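Local coordinates for protein tryptophan halogenase (Shewanella frigidimarina, PDB 2PYX) that probably acts as a flavin-dependent tryptophan halogenase, a monooxygenase-type enzyme expected to bind FAD and to chlorinate or brominate an aromatic substrate, at residues L110-P116 / A463-V468; E121-Y127 / L489-F494; W443-T447 / F474-L478. Numbering follows the deposited sequence.

How the interactions relate
From the N terminus, the chain first enters these contacts at strand 108-112, whose end and following loop (110-116) form half of interaction 1, and then runs through 121-127, which enters interaction 2. More than 300 residues later, helix 434-443 leads into 443-447, the first half of interaction 3. Helix 462-471 then closes the long loop of interaction 1, 474-478 the short loop of interaction 3, and helix 484-507 the long loop of interaction 2. Interaction 1 crosses both others; interaction 3 nests inside interaction 2. Interaction 1 ties a sheet strand to helix 462-471, interaction 2 joins 121-127 to helix 484-507, and interaction 3 links two C-terminal loops. Gln466 meets Asp123, Phe465 packs on Trp443, and Thr447 touches Cys125 and Pro126.

Interaction 1. Residues L110-P116 / A463-V468; sequences LHPFSLP and ASFQYV
Residues 110-112 end an extended strand and 113-116 form the loop that follows; helix 463-468 runs nearly antiparallel to the strand, at 165° and 8.0 Å between axes, with His111 opposite Tyr467 (CA-CA 5.5 Å) and Leu115 opposite Ala463 (6.6 Å). Two direct hydrogen bonds cross. Tyr467, chi1 m, reaches over to give its OH to Ser114 O (2.8 Å), the carbonyl of Ser114 lying in the loop after the strand. His111, chi1 t, pairs NE2 with Ser464 OG at 3.0 Å. One water donates to Leu110 O (2.8 Å) and Tyr467 O (2.7 Å). Apolar contacts fill the rest: Pro112 lies on the Tyr467 ring, its CD 3.3 Å from the centroid in a CH-pi contact, while small Ala463 lets Pro116 CD come within 3.5 Å of its CB. On its other nitrogen, ND1, His111 bonds Glu361, predicted to bind tryptophan. The chemistry therefore implies a buried polar chain, Ser464-His111-Glu361, that links helix 462-471 to the probable substrate site.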
loop_
_atom_site.group_PDB
_atom_site.type_symbol
_atom_site.label_atom_id
_atom_site.label_comp_id
_atom_site.label_asym_id
_atom_site.label_seq_id
_atom_site.Cartn_x
_atom_site.Cartn_y
_atom_site.Cartn_z
ATOM N N LEU A 110 2.120 6.153 -16.092
ATOM C CA LEU A 110 2.135 6.483 -14.674
ATOM C C LEU A 110 0.767 6.372 -14.034
ATOM O O LEU A 110 -0.225 6.806 -14.612
ATOM C CB LEU A 110 2.643 7.924 -14.440
ATOM C CG LEU A 110 2.846 8.294 -12.961
ATOM C CD1 LEU A 110 3.914 7.474 -12.230
ATOM C CD2 LEU A 110 3.115 9.801 -12.844
ATOM N N HIS A 111 0.744 5.777 -12.840
ATOM C CA HIS A 111 -0.382 5.846 -11.939
ATOM C C HIS A 111 0.065 6.760 -10.817
ATOM O O HIS A 111 0.739 6.326 -9.894
ATOM C CB HIS A 111 -0.818 4.454 -11.433
ATOM C CG HIS A 111 -1.869 4.497 -10.364
ATOM N ND1 HIS A 111 -2.154 3.416 -9.557
ATOM C CD2 HIS A 111 -2.656 5.508 -9.922
ATOM C CE1 HIS A 111 -3.098 3.748 -8.695
ATOM N NE2 HIS A 111 -3.411 5.017 -8.885
ATOM N N PRO A 112 -0.283 8.065 -10.926
ATOM C CA PRO A 112 0.195 9.037 -9.940
ATOM C C PRO A 112 -0.657 9.020 -8.675
ATOM O O PRO A 112 -1.814 8.575 -8.714
ATOM C CB PRO A 112 0.014 10.365 -10.642
ATOM C CG PRO A 112 -1.000 10.171 -11.587
ATOM C CD PRO A 112 -1.128 8.702 -11.942
ATOM N N PHE A 113 -0.109 9.507 -7.561
ATOM C CA PHE A 113 -0.893 9.730 -6.354
ATOM C C PHE A 113 -1.787 10.998 -6.426
ATOM O O PHE A 113 -2.848 11.059 -5.755
ATOM C CB PHE A 113 -0.021 9.791 -5.096
ATOM C CG PHE A 113 0.505 8.462 -4.633
ATOM C CD1 PHE A 113 -0.275 7.315 -4.756
ATOM C CD2 PHE A 113 1.727 8.376 -3.978
ATOM C CE1 PHE A 113 0.208 6.105 -4.311
ATOM C CE2 PHE A 113 2.218 7.179 -3.517
ATOM C CZ PHE A 113 1.414 6.034 -3.671
ATOM N N SER A 114 -1.405 11.989 -7.235
ATOM C CA SER A 114 -2.204 13.199 -7.370
ATOM C C SER A 114 -3.524 12.882 -8.048
ATOM O O SER A 114 -3.557 12.140 -9.046
ATOM C CB SER A 114 -1.506 14.221 -8.248
ATOM O OG SER A 114 -0.492 14.926 -7.589
ATOM N N LEU A 115 -4.624 13.445 -7.561
ATOM C CA LEU A 115 -5.903 13.324 -8.266
ATOM C C LEU A 115 -5.943 14.236 -9.486
ATOM O O LEU A 115 -5.253 15.270 -9.527
ATOM C CB LEU A 115 -7.084 13.636 -7.348
ATOM C CG LEU A 115 -7.214 12.729 -6.123
ATOM C CD1 LEU A 115 -8.322 13.246 -5.240
ATOM C CD2 LEU A 115 -7.500 11.310 -6.532
ATOM N N PRO A 116 -6.777 13.888 -10.468
ATOM C CA PRO A 116 -6.914 14.703 -11.660
ATOM C C PRO A 116 -7.236 16.142 -11.327
ATOM O O PRO A 116 -8.023 16.397 -10.437
ATOM C CB PRO A 116 -8.074 14.035 -12.381
ATOM C CG PRO A 116 -7.886 12.568 -12.047
ATOM C CD PRO A 116 -7.566 12.634 -10.590
ATOM N N ALA A 463 -10.401 7.613 -9.770
ATOM C CA ALA A 463 -9.260 8.118 -10.547
ATOM C C ALA A 463 -8.207 7.050 -10.745
ATOM O O ALA A 463 -7.568 7.009 -11.782
ATOM C CB ALA A 463 -8.641 9.339 -9.928
ATOM N N SER A 464 -7.997 6.210 -9.759
ATOM C CA SER A 464 -6.986 5.151 -9.897
ATOM C C SER A 464 -7.329 4.210 -11.021
ATOM O O SER A 464 -6.455 3.780 -11.809
ATOM C CB SER A 464 -6.841 4.372 -8.601
ATOM O OG SER A 464 -6.114 5.164 -7.675
ATOM N N PHE A 465 -8.611 3.903 -11.139
ATOM C CA PHE A 465 -9.082 3.059 -12.210
ATOM C C PHE A 465 -8.913 3.756 -13.542
ATOM O O PHE A 465 -8.515 3.137 -14.537
ATOM C CB PHE A 465 -10.521 2.629 -11.969
ATOM C CG PHE A 465 -10.663 1.650 -10.845
ATOM C CD1 PHE A 465 -10.707 2.089 -9.534
ATOM C CD2 PHE A 465 -10.679 0.285 -11.094
ATOM C CE1 PHE A 465 -10.809 1.173 -8.490
ATOM C CE2 PHE A 465 -10.772 -0.627 -10.068
ATOM C CZ PHE A 465 -10.843 -0.177 -8.756
ATOM N N GLN A 466 -9.191 5.050 -13.606
ATOM C CA GLN A 466 -8.971 5.802 -14.839
ATOM C C GLN A 466 -7.504 5.809 -15.242
ATOM O O GLN A 466 -7.162 5.615 -16.408
ATOM C CB GLN A 466 -9.445 7.250 -14.651
ATOM C CG GLN A 466 -10.945 7.360 -14.357
ATOM C CD GLN A 466 -11.381 8.762 -13.966
ATOM O OE1 GLN A 466 -10.547 9.618 -13.619
ATOM N NE2 GLN A 466 -12.697 9.017 -14.064
ATOM N N TYR A 467 -6.625 6.032 -14.279
ATOM C CA TYR A 467 -5.198 6.124 -14.602
ATOM C C TYR A 467 -4.683 4.812 -15.187
ATOM O O TYR A 467 -3.879 4.817 -16.112
ATOM C CB TYR A 467 -4.368 6.465 -13.386
ATOM C CG TYR A 467 -4.400 7.892 -12.973
ATOM C CD1 TYR A 467 -4.032 8.915 -13.867
ATOM C CD2 TYR A 467 -4.701 8.244 -11.672
ATOM C CE1 TYR A 467 -4.010 10.272 -13.439
ATOM C CE2 TYR A 467 -4.649 9.618 -11.248
ATOM C CZ TYR A 467 -4.321 10.605 -12.149
ATOM O OH TYR A 467 -4.266 11.934 -11.714
ATOM N N VAL A 468 -5.101 3.681 -14.615
ATOM C CA VAL A 468 -4.672 2.384 -15.127
ATOM C C VAL A 468 -5.359 2.078 -16.452
ATOM O O VAL A 468 -4.692 1.718 -17.438
ATOM C CB VAL A 468 -4.868 1.259 -14.084
ATOM C CG1 VAL A 468 -4.590 -0.128 -14.716
ATOM C CG2 VAL A 468 -3.930 1.482 -12.908
HETATM O O HOH W 1 -2.301 6.996 -16.439
#

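Interaction 2. Residues E121-Y127 / L489-F494; sequences ELDLCPY and LAQRLF
This is a hydrophobic contact, without hydrogen bonds between its segments, in which the loop before the short helix 125-128, together with Tyr127 of that helix, lies against one side of the long helix 484-507, far from the predicted sites. The loop is extended at Leu122 and Asp123, then turns helical; Leu124 sits opposite Ala490, CA to CA 6.2 Å. Ala490 is the low point of the helix surface, where a methyl group leaves room for larger neighbours: Leu122 CD2 comes to 3.8 Å from Ala490 CB, Leu124 CD2 to 3.9 Å and Tyr127 CG to 3.6 Å. Leu124 (m, t) also meets Leu493 CB through CD2 at 4.0 Å; CD2 lies over one face of the Phe494 ring, and Leu124 CD1 is 3.9 Å from Phe494 CE1. Leu122 (t, p) places CB 4.0 Å from both Leu489 CD2 and Leu493 CD1. Exposed Glu121 lays its carboxylate against leucine methyls, OE1 3.9 Å from Leu489 CD1 and OE2 3.8 Å from Leu493 CD2. Asp123 points away, and its OD2 bonds Gln466. Its OD1 accepts from Cys125 N (3.0 Å), a side-chain capping bond on the turn into helix 125-128.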
loop_
_atom_site.group_PDB
_atom_site.type_symbol
_atom_site.label_atom_id
_atom_site.label_comp_id
_atom_site.label_asym_id
_atom_site.label_seq_id
_atom_site.Cartn_x
_atom_site.Cartn_y
_atom_site.Cartn_z
ATOM N N GLU A 121 -14.455 20.190 -9.237
ATOM C CA GLU A 121 -15.297 20.935 -10.166
ATOM C C GLU A 121 -15.868 20.110 -11.315
ATOM O O GLU A 121 -16.984 20.372 -11.753
ATOM C CB GLU A 121 -14.508 22.059 -10.781
ATOM C CG GLU A 121 -13.935 23.024 -9.766
ATOM C CD GLU A 121 -13.159 24.118 -10.438
ATOM O OE1 GLU A 121 -13.764 24.855 -11.237
ATOM O OE2 GLU A 121 -11.939 24.223 -10.187
ATOM N N LEU A 122 -15.088 19.163 -11.834
ATOM C CA LEU A 122 -15.440 18.431 -13.046
ATOM C C LEU A 122 -14.496 17.240 -13.187
ATOM O O LEU A 122 -13.307 17.371 -12.939
ATOM C CB LEU A 122 -15.301 19.306 -14.290
ATOM C CG LEU A 122 -15.750 18.714 -15.635
ATOM C CD1 LEU A 122 -17.260 18.454 -15.627
ATOM C CD2 LEU A 122 -15.363 19.607 -16.765
ATOM N N ASP A 123 -15.047 16.089 -13.531
ATOM C CA ASP A 123 -14.248 14.900 -13.842
ATOM C C ASP A 123 -13.774 15.045 -15.277
ATOM O O ASP A 123 -14.541 14.877 -16.234
ATOM C CB ASP A 123 -15.089 13.629 -13.638
ATOM C CG ASP A 123 -14.335 12.353 -13.949
ATOM O OD1 ASP A 123 -13.248 12.424 -14.527
ATOM O OD2 ASP A 123 -14.861 11.277 -13.616
ATOM N N LEU A 124 -12.484 15.315 -15.455
ATOM C CA LEU A 124 -11.927 15.587 -16.775
ATOM C C LEU A 124 -11.839 14.371 -17.703
ATOM O O LEU A 124 -11.683 14.521 -18.916
ATOM C CB LEU A 124 -10.522 16.164 -16.646
ATOM C CG LEU A 124 -10.406 17.599 -16.095
ATOM C CD1 LEU A 124 -8.957 18.026 -15.990
ATOM C CD2 LEU A 124 -11.171 18.555 -17.013
ATOM N N CYS A 125 -11.864 13.167 -17.126
ATOM C CA CYS A 125 -11.610 11.986 -17.915
ATOM C C CYS A 125 -12.402 11.902 -19.231
ATOM O O CYS A 125 -11.801 11.767 -20.290
ATOM C CB CYS A 125 -11.751 10.748 -17.022
ATOM S SG CYS A 125 -11.334 9.194 -17.825
ATOM N N PRO A 126 -13.746 11.975 -19.190
ATOM C CA PRO A 126 -14.455 11.891 -20.477
ATOM C C PRO A 126 -14.152 13.041 -21.452
ATOM O O PRO A 126 -14.322 12.850 -22.657
ATOM C CB PRO A 126 -15.936 11.898 -20.079
ATOM C CG PRO A 126 -15.954 12.485 -18.747
ATOM C CD PRO A 126 -14.694 12.038 -18.070
ATOM N N TYR A 127 -13.729 14.191 -20.930
ATOM C CA TYR A 127 -13.293 15.322 -21.778
ATOM C C TYR A 127 -11.925 15.105 -22.406
ATOM O O TYR A 127 -11.622 15.685 -23.455
ATOM C CB TYR A 127 -13.369 16.640 -20.961
ATOM C CG TYR A 127 -14.797 16.891 -20.514
ATOM C CD1 TYR A 127 -15.712 17.571 -21.330
ATOM C CD2 TYR A 127 -15.279 16.362 -19.315
ATOM C CE1 TYR A 127 -17.058 17.711 -20.950
ATOM C CE2 TYR A 127 -16.623 16.520 -18.928
ATOM C CZ TYR A 127 -17.501 17.221 -19.752
ATOM O OH TYR A 127 -18.820 17.320 -19.327
ATOM N N LEU A 489 -15.337 24.551 -19.432
ATOM C CA LEU A 489 -14.748 24.341 -18.096
ATOM C C LEU A 489 -13.575 23.370 -18.209
ATOM O O LEU A 489 -12.462 23.656 -17.755
ATOM C CB LEU A 489 -15.767 23.783 -17.129
ATOM C CG LEU A 489 -15.277 23.482 -15.711
ATOM C CD1 LEU A 489 -14.495 24.647 -15.077
ATOM C CD2 LEU A 489 -16.414 23.083 -14.866
ATOM N N ALA A 490 -13.823 22.234 -18.867
ATOM C CA ALA A 490 -12.743 21.249 -19.078
ATOM C C ALA A 490 -11.506 21.876 -19.712
ATOM O O ALA A 490 -10.381 21.650 -19.250
ATOM C CB ALA A 490 -13.257 20.059 -19.915
ATOM N N GLN A 491 -11.693 22.677 -20.759
ATOM C CA GLN A 491 -10.568 23.268 -21.467
ATOM C C GLN A 491 -9.781 24.208 -20.556
ATOM O O GLN A 491 -8.541 24.250 -20.617
ATOM C CB GLN A 491 -11.025 24.048 -22.698
ATOM C CG GLN A 491 -9.857 24.573 -23.507
ATOM C CD GLN A 491 -8.931 23.466 -23.968
ATOM O OE1 GLN A 491 -7.765 23.381 -23.550
ATOM N NE2 GLN A 491 -9.448 22.599 -24.825
ATOM N N ARG A 492 -10.502 24.983 -19.747
ATOM C CA ARG A 492 -9.860 25.859 -18.775
ATOM C C ARG A 492 -9.011 25.039 -17.794
ATOM O O ARG A 492 -7.834 25.356 -17.576
ATOM C CB ARG A 492 -10.893 26.713 -18.035
ATOM C CG ARG A 492 -11.589 27.729 -18.936
ATOM C CD ARG A 492 -12.362 28.775 -18.148
ATOM N NE ARG A 492 -13.598 28.275 -17.554
ATOM C CZ ARG A 492 -14.757 28.154 -18.197
ATOM N NH1 ARG A 492 -14.865 28.461 -19.481
ATOM N NH2 ARG A 492 -15.806 27.703 -17.557
ATOM N N LEU A 493 -9.600 23.980 -17.231
ATOM C CA LEU A 493 -8.876 23.090 -16.316
ATOM C C LEU A 493 -7.652 22.403 -16.987
ATOM O O LEU A 493 -6.606 22.269 -16.340
ATOM C CB LEU A 493 -9.825 22.051 -15.710
ATOM C CG LEU A 493 -10.940 22.603 -14.808
ATOM C CD1 LEU A 493 -11.942 21.541 -14.424
ATOM C CD2 LEU A 493 -10.366 23.259 -13.564
ATOM N N PHE A 494 -7.765 21.961 -18.239
ATOM C CA PHE A 494 -6.622 21.399 -18.961
ATOM C C PHE A 494 -5.494 22.432 -19.095
ATOM O O PHE A 494 -4.318 22.131 -18.893
ATOM C CB PHE A 494 -6.971 20.896 -20.367
ATOM C CG PHE A 494 -7.810 19.629 -20.409
ATOM C CD1 PHE A 494 -7.428 18.482 -19.722
ATOM C CD2 PHE A 494 -8.946 19.565 -21.203
ATOM C CE1 PHE A 494 -8.197 17.312 -19.788
ATOM C CE2 PHE A 494 -9.710 18.389 -21.268
ATOM C CZ PHE A 494 -9.309 17.260 -20.567
#

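Interaction 3. Residues W443-T447 / F474-L478; sequences WRYQT and FNTQL
Two irregular segments, the turn after helix 434-443 and the extended connection between helices 462-471 and 484-507, meet here in a loop-loop junction of the C-terminal helical region. The CA atoms of Arg444 and Thr476 lie 4.6 Å apart, those of Tyr445 and Gln477 4.9 Å. The backbone of 474-478 is extended, whereas 443-444 keeps helix-like angles; the carbonyls of Trp443 and Arg444 accept from the other segment. Thr476, chi1 m, suits its buried place with both branches: OG1 donates to Trp443 O at 2.7 Å and also bonds Tyr470, while CG2 packs 3.6 Å from Gln446 C. Phe474, chi1 t, directs its ring edge at the turn, with CE2 3.5 Å from Trp443 O and 4.1 Å from Trp443 CB. Trp443, chi1 m, leads its indole away, where NE1 bonds Asp452. Arg444 (m, t, p) is exposed, yet its CG passes 4.1 Å from Phe474 CZ. The backbone adds a nearly straight hydrogen bond, Gln477 N to Arg444 O, 2.9 Å. Gln477 (t, t) meets the ring edge of Tyr445, chi1 m, OE1 to CD1 3.5 Å. Two waters donate to Tyr445 O; one also reaches Gln477 O at 2.7 Å, the other Gln477 OE1 at 2.6 Å.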
loop_
_atom_site.group_PDB
_atom_site.type_symbol
_atom_site.label_atom_id
_atom_site.label_comp_id
_atom_site.label_asym_id
_atom_site.label_seq_id
_atom_site.Cartn_x
_atom_site.Cartn_y
_atom_site.Cartn_z
ATOM N N TRP A 443 -17.136 -0.171 -18.980
ATOM C CA TRP A 443 -16.146 0.837 -19.320
ATOM C C TRP A 443 -15.849 0.884 -20.812
ATOM O O TRP A 443 -15.237 1.846 -21.260
ATOM C CB TRP A 443 -14.887 0.639 -18.494
ATOM C CG TRP A 443 -15.097 0.864 -17.048
ATOM C CD1 TRP A 443 -16.068 1.650 -16.468
ATOM C CD2 TRP A 443 -14.305 0.351 -15.965
ATOM N NE1 TRP A 443 -15.910 1.653 -15.096
ATOM C CE2 TRP A 443 -14.847 0.868 -14.760
ATOM C CE3 TRP A 443 -13.211 -0.515 -15.889
ATOM C CZ2 TRP A 443 -14.324 0.532 -13.506
ATOM C CZ3 TRP A 443 -12.707 -0.845 -14.636
ATOM C CH2 TRP A 443 -13.271 -0.328 -13.478
ATOM N N ARG A 444 -16.284 -0.119 -21.572
ATOM C CA ARG A 444 -16.254 0.020 -23.029
ATOM C C ARG A 444 -17.104 1.192 -23.487
ATOM O O ARG A 444 -16.869 1.736 -24.563
ATOM C CB ARG A 444 -16.759 -1.244 -23.690
ATOM C CG ARG A 444 -15.869 -2.429 -23.568
ATOM C CD ARG A 444 -16.545 -3.653 -24.162
ATOM N NE ARG A 444 -16.735 -3.485 -25.599
ATOM C CZ ARG A 444 -17.524 -4.237 -26.371
ATOM N NH1 ARG A 444 -18.237 -5.232 -25.862
ATOM N NH2 ARG A 444 -17.589 -3.984 -27.676
ATOM N N TYR A 445 -18.095 1.557 -22.680
ATOM C CA TYR A 445 -19.139 2.488 -23.092
ATOM C C TYR A 445 -19.170 3.779 -22.316
ATOM O O TYR A 445 -19.749 4.770 -22.779
ATOM C CB TYR A 445 -20.523 1.816 -23.087
ATOM C CG TYR A 445 -20.568 0.661 -24.019
ATOM C CD1 TYR A 445 -20.647 0.872 -25.379
ATOM C CD2 TYR A 445 -20.478 -0.646 -23.552
ATOM C CE1 TYR A 445 -20.643 -0.196 -26.248
ATOM C CE2 TYR A 445 -20.488 -1.709 -24.413
ATOM C CZ TYR A 445 -20.575 -1.475 -25.759
ATOM O OH TYR A 445 -20.584 -2.547 -26.667
ATOM N N GLN A 446 -18.550 3.807 -21.140
ATOM C CA GLN A 446 -18.429 5.044 -20.368
ATOM C C GLN A 446 -17.192 5.000 -19.481
ATOM O O GLN A 446 -16.721 3.921 -19.121
ATOM C CB GLN A 446 -19.668 5.320 -19.529
ATOM C CG GLN A 446 -19.954 4.274 -18.452
ATOM C CD GLN A 446 -21.187 4.617 -17.652
ATOM O OE1 GLN A 446 -22.191 5.096 -18.213
ATOM N NE2 GLN A 446 -21.125 4.409 -16.331
ATOM N N THR A 447 -16.664 6.152 -19.109
ATOM C CA THR A 447 -15.502 6.166 -18.258
ATOM C C THR A 447 -15.818 5.675 -16.848
ATOM O O THR A 447 -16.957 5.813 -16.372
ATOM C CB THR A 447 -14.846 7.542 -18.156
ATOM O OG1 THR A 447 -15.768 8.456 -17.552
ATOM C CG2 THR A 447 -14.441 8.046 -19.525
ATOM N N PHE A 474 -6.870 1.568 -23.055
ATOM C CA PHE A 474 -8.187 0.962 -23.219
ATOM C C PHE A 474 -9.132 1.902 -23.957
ATOM O O PHE A 474 -9.114 3.110 -23.702
ATOM C CB PHE A 474 -8.733 0.651 -21.834
ATOM C CG PHE A 474 -10.033 -0.118 -21.822
ATOM C CD1 PHE A 474 -10.047 -1.486 -21.703
ATOM C CD2 PHE A 474 -11.269 0.560 -21.805
ATOM C CE1 PHE A 474 -11.237 -2.179 -21.596
ATOM C CE2 PHE A 474 -12.432 -0.143 -21.715
ATOM C CZ PHE A 474 -12.432 -1.496 -21.610
ATOM N N ASN A 475 -9.930 1.368 -24.868
ATOM C CA ASN A 475 -10.854 2.196 -25.650
ATOM C C ASN A 475 -12.244 2.274 -25.033
ATOM O O ASN A 475 -12.851 1.244 -24.742
ATOM C CB ASN A 475 -10.974 1.659 -27.072
ATOM C CG ASN A 475 -9.708 1.847 -27.881
ATOM O OD1 ASN A 475 -9.242 0.911 -28.511
ATOM N ND2 ASN A 475 -9.169 3.059 -27.901
ATOM N N THR A 476 -12.724 3.512 -24.868
ATOM C CA THR A 476 -14.060 3.792 -24.354
ATOM C C THR A 476 -14.772 4.625 -25.412
ATOM O O THR A 476 -14.190 5.576 -25.960
ATOM C CB THR A 476 -13.994 4.546 -23.035
ATOM O OG1 THR A 476 -13.396 3.695 -22.053
ATOM C CG2 THR A 476 -15.326 4.966 -22.549
ATOM N N GLN A 477 -16.008 4.245 -25.710
ATOM C CA GLN A 477 -16.861 4.986 -26.640
ATOM C C GLN A 477 -16.970 6.439 -26.226
ATOM O O GLN A 477 -17.187 6.745 -25.040
ATOM C CB GLN A 477 -18.245 4.323 -26.701
ATOM C CG GLN A 477 -19.242 4.892 -27.713
ATOM C CD GLN A 477 -20.368 3.949 -27.959
ATOM O OE1 GLN A 477 -21.241 3.792 -27.122
ATOM N NE2 GLN A 477 -20.357 3.288 -29.114
ATOM N N LEU A 478 -16.826 7.360 -27.175
ATOM C CA LEU A 478 -16.885 8.790 -26.824
ATOM C C LEU A 478 -18.286 9.217 -26.406
ATOM O O LEU A 478 -19.274 8.777 -26.993
ATOM C CB LEU A 478 -16.425 9.656 -27.990
ATOM C CG LEU A 478 -15.053 9.405 -28.580
ATOM C CD1 LEU A 478 -14.784 10.510 -29.589
ATOM C CD2 LEU A 478 -13.994 9.409 -27.517
HETATM O O HOH W 2 -18.937 7.514 -23.088
HETATM O O HOH W 3 -21.433 5.173 -24.881
#